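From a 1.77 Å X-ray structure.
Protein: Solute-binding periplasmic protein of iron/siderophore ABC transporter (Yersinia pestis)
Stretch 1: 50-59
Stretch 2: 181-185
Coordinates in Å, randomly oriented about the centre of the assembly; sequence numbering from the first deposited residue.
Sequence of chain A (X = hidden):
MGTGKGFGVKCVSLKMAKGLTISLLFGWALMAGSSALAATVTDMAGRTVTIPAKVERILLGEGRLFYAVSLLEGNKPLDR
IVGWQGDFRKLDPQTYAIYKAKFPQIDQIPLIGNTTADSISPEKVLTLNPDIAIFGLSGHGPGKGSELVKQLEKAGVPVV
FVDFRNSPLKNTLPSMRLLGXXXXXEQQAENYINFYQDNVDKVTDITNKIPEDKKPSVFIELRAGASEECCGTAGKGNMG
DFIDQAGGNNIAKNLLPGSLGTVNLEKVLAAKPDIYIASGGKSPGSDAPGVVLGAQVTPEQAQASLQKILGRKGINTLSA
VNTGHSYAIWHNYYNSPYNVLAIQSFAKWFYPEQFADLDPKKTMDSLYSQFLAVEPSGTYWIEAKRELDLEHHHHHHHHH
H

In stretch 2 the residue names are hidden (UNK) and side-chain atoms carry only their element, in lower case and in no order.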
# COMPACT_ATOMS: atom_id res chain seq x y z
N THR A 50 14.95 7.69 21.36
CA THR A 50 15.65 6.63 22.07
C THR A 50 14.82 5.35 22.06
O THR A 50 13.61 5.37 22.33
CB THR A 50 15.95 7.05 23.52
OG1 THR A 50 16.90 8.12 23.52
CG2 THR A 50 16.53 5.89 24.32
N ILE A 51 15.48 4.23 21.76
CA ILE A 51 14.83 2.93 21.58
C ILE A 51 15.37 1.98 22.63
O ILE A 51 16.59 1.89 22.80
CB ILE A 51 15.08 2.36 20.17
CG1 ILE A 51 14.52 3.31 19.11
CG2 ILE A 51 14.49 0.95 20.03
CD1 ILE A 51 13.07 3.65 19.29
N PRO A 52 14.53 1.23 23.33
CA PRO A 52 15.05 0.24 24.29
C PRO A 52 15.75 -0.90 23.57
O PRO A 52 15.40 -1.27 22.45
CB PRO A 52 13.79 -0.25 25.00
CG PRO A 52 12.70 -0.06 23.97
CD PRO A 52 13.06 1.22 23.27
N ALA A 53 16.75 -1.47 24.25
CA ALA A 53 17.54 -2.54 23.65
C ALA A 53 16.71 -3.78 23.36
O ALA A 53 17.09 -4.58 22.50
CB ALA A 53 18.71 -2.90 24.57
N LYS A 54 15.60 -3.96 24.06
CA LYS A 54 14.71 -5.09 23.88
C LYS A 54 13.34 -4.56 23.49
O LYS A 54 12.81 -3.66 24.15
CB LYS A 54 14.60 -5.93 25.16
CG LYS A 54 15.89 -6.62 25.58
CD LYS A 54 15.58 -7.87 26.41
CE LYS A 54 16.78 -8.79 26.52
NZ LYS A 54 16.97 -9.61 25.29
N VAL A 55 12.78 -5.08 22.40
CA VAL A 55 11.47 -4.68 21.91
C VAL A 55 10.63 -5.93 21.75
O VAL A 55 10.93 -6.77 20.89
CB VAL A 55 11.54 -3.90 20.60
CG1 VAL A 55 10.14 -3.71 20.02
CG2 VAL A 55 12.23 -2.57 20.81
N GLU A 56 9.59 -6.08 22.57
CA GLU A 56 8.69 -7.21 22.42
C GLU A 56 7.21 -6.82 22.40
O GLU A 56 6.38 -7.70 22.14
CB GLU A 56 8.91 -8.24 23.55
CG GLU A 56 10.34 -8.78 23.64
CD GLU A 56 10.72 -9.67 22.46
OE1 GLU A 56 9.83 -10.34 21.91
OE2 GLU A 56 11.92 -9.68 22.10
N ARG A 57 6.86 -5.56 22.64
CA ARG A 57 5.47 -5.11 22.67
C ARG A 57 5.32 -3.89 21.76
O ARG A 57 5.61 -2.76 22.17
CB ARG A 57 5.04 -4.79 24.10
CG ARG A 57 5.28 -5.95 25.05
CD ARG A 57 4.80 -5.67 26.47
NE ARG A 57 3.36 -5.44 26.57
CZ ARG A 57 2.44 -6.41 26.56
NH1 ARG A 57 2.82 -7.68 26.45
NH2 ARG A 57 1.15 -6.12 26.67
N ILE A 58 4.85 -4.11 20.53
CA ILE A 58 4.76 -3.08 19.50
C ILE A 58 3.32 -2.63 19.35
O ILE A 58 2.41 -3.46 19.25
CB ILE A 58 5.27 -3.60 18.14
CG1 ILE A 58 6.68 -4.16 18.26
CG2 ILE A 58 5.20 -2.48 17.08
CD1 ILE A 58 7.08 -4.96 17.03
N LEU A 59 3.11 -1.31 19.29
CA LEU A 59 1.80 -0.72 19.05
C LEU A 59 1.78 -0.15 17.63
O LEU A 59 2.62 0.69 17.29
CB LEU A 59 1.52 0.38 20.06
CG LEU A 59 0.09 0.92 20.17
CD1 LEU A 59 -0.78 -0.06 20.94
CD2 LEU A 59 0.12 2.28 20.86
N UNK A 181 15.96 -1.32 12.38
CA UNK A 181 16.75 -0.83 13.51
C UNK A 181 15.90 -0.68 14.77
O UNK A 181 16.30 -1.11 15.86
c UNK A 181 17.42 0.50 13.12
c UNK A 181 20.19 2.71 14.61
n UNK A 181 21.03 3.86 14.11
c UNK A 181 19.19 2.21 13.59
c UNK A 181 18.40 1.04 14.15
N UNK A 182 14.71 -0.07 14.64
CA UNK A 182 13.88 0.19 15.80
C UNK A 182 13.31 -1.09 16.40
O UNK A 182 13.04 -1.15 17.60
c UNK A 182 12.73 1.13 15.43
N UNK A 183 13.10 -2.12 15.58
CA UNK A 183 12.50 -3.36 16.06
C UNK A 183 13.51 -4.48 16.20
O UNK A 183 13.11 -5.62 16.44
c UNK A 183 10.32 -2.69 14.92
c UNK A 183 9.27 -3.13 13.94
c UNK A 183 11.37 -3.79 15.13
c UNK A 183 9.71 -2.32 16.27
N UNK A 184 14.80 -4.18 16.03
CA UNK A 184 15.88 -5.14 16.22
C UNK A 184 15.73 -6.34 15.29
O UNK A 184 15.87 -7.49 15.70
c UNK A 184 16.18 -4.39 18.61
n UNK A 184 17.32 -3.61 18.57
c UNK A 184 15.97 -5.54 17.69
c UNK A 184 15.39 -3.85 19.56
n UNK A 184 16.06 -2.77 20.08
c UNK A 184 17.23 -2.66 19.48
N UNK A 185 15.45 -6.06 14.02
CA UNK A 185 15.41 -7.06 12.96
C UNK A 185 16.20 -6.57 11.74
O UNK A 185 15.71 -6.58 10.61
c UNK A 185 12.71 -9.89 16.29
n UNK A 185 11.84 -10.51 17.08
c UNK A 185 13.56 -9.41 14.02
n UNK A 185 13.64 -9.11 16.82
c UNK A 185 13.15 -7.97 13.73
n UNK A 185 12.65 -10.05 14.97
c UNK A 185 13.98 -7.40 12.58
O HOH W 1 13.39 -9.54 19.90

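Position 181 carries four carbons in an unbranched row, ending in a nitrogen. The chain is fully extended, with all four chi angles near 180°. It stays well clear of stretch 1 and touches a crystal neighbour instead. This is a lysine, Lys181.

Position 182 has a single side-chain carbon. It points sideways to stretch 1 and makes no close contact there; the backbone O does the touching. This is an alanine, Ala182. Ala182 O lies 3.5 Å from Ile51 CG2 and 3.6 Å from Val55 CG2. Both neighbours are methyl groups, and this carbonyl oxygen has no polar partner anywhere in the model.

Position 183 has four carbons, forked at the second. One tip of the fork reaches the side chains of Val55 and Ile58. A fork at the second carbon, with no other element, makes this a leucine, Leu183. Its CD2 sits 3.8 Å from Ile58 CD1 and 4.0 Å from Val55 CG1. Leu183 is the first residue to leave helical phi/psi after the helix.

Position 184 has one carbon leading to a five-membered ring of three carbons and two nitrogens. Its CA-to-CB bond points toward stretch 1. One ring nitrogen lies 2.9 Å from Pro52 O and 3.2 Å from Ala53 O, and a ring carbon lies 3.6 Å from Val55 CG2. That ring is an imidazole, and the residue is His184. The nitrogen is NE2, which donates a hydrogen bond to Pro52 O with an angle of 165°. Pro52 O lies near the ring plane, where an N-H can point at it almost straight. Ala53 O is over one ring face, and the angle is too poor for a hydrogen bond. The carbon is CD2, where Val55 CG2 meets the ring edge. The backbone N of His184 makes a weak hydrogen bond to Lys181 O at 3.4 Å.

Position 185 has three carbons, a nitrogen, then a carbon bearing two more nitrogens. It makes no direct contact with stretch 1. This guanidinium group identifies Arg185, at the N-cap position of the next helix. Arg185 NH1 donates to His184 O at 3.0 Å and to water 1 at 3.1 Å. The same water donates to Glu56 OE2 at 2.6 Å, bridging the stretches.

The contact combines an apolar patch with one direct hydrogen bond. Ile51, Val55 and Ile58 turn toward stretch 2 and are buried. Leu183 packs on the latter two, while His184 anchors its ring to the backbone at Pro52. The water bridge adds an indirect polar link.

Stretch 2 (181-185) KALHR
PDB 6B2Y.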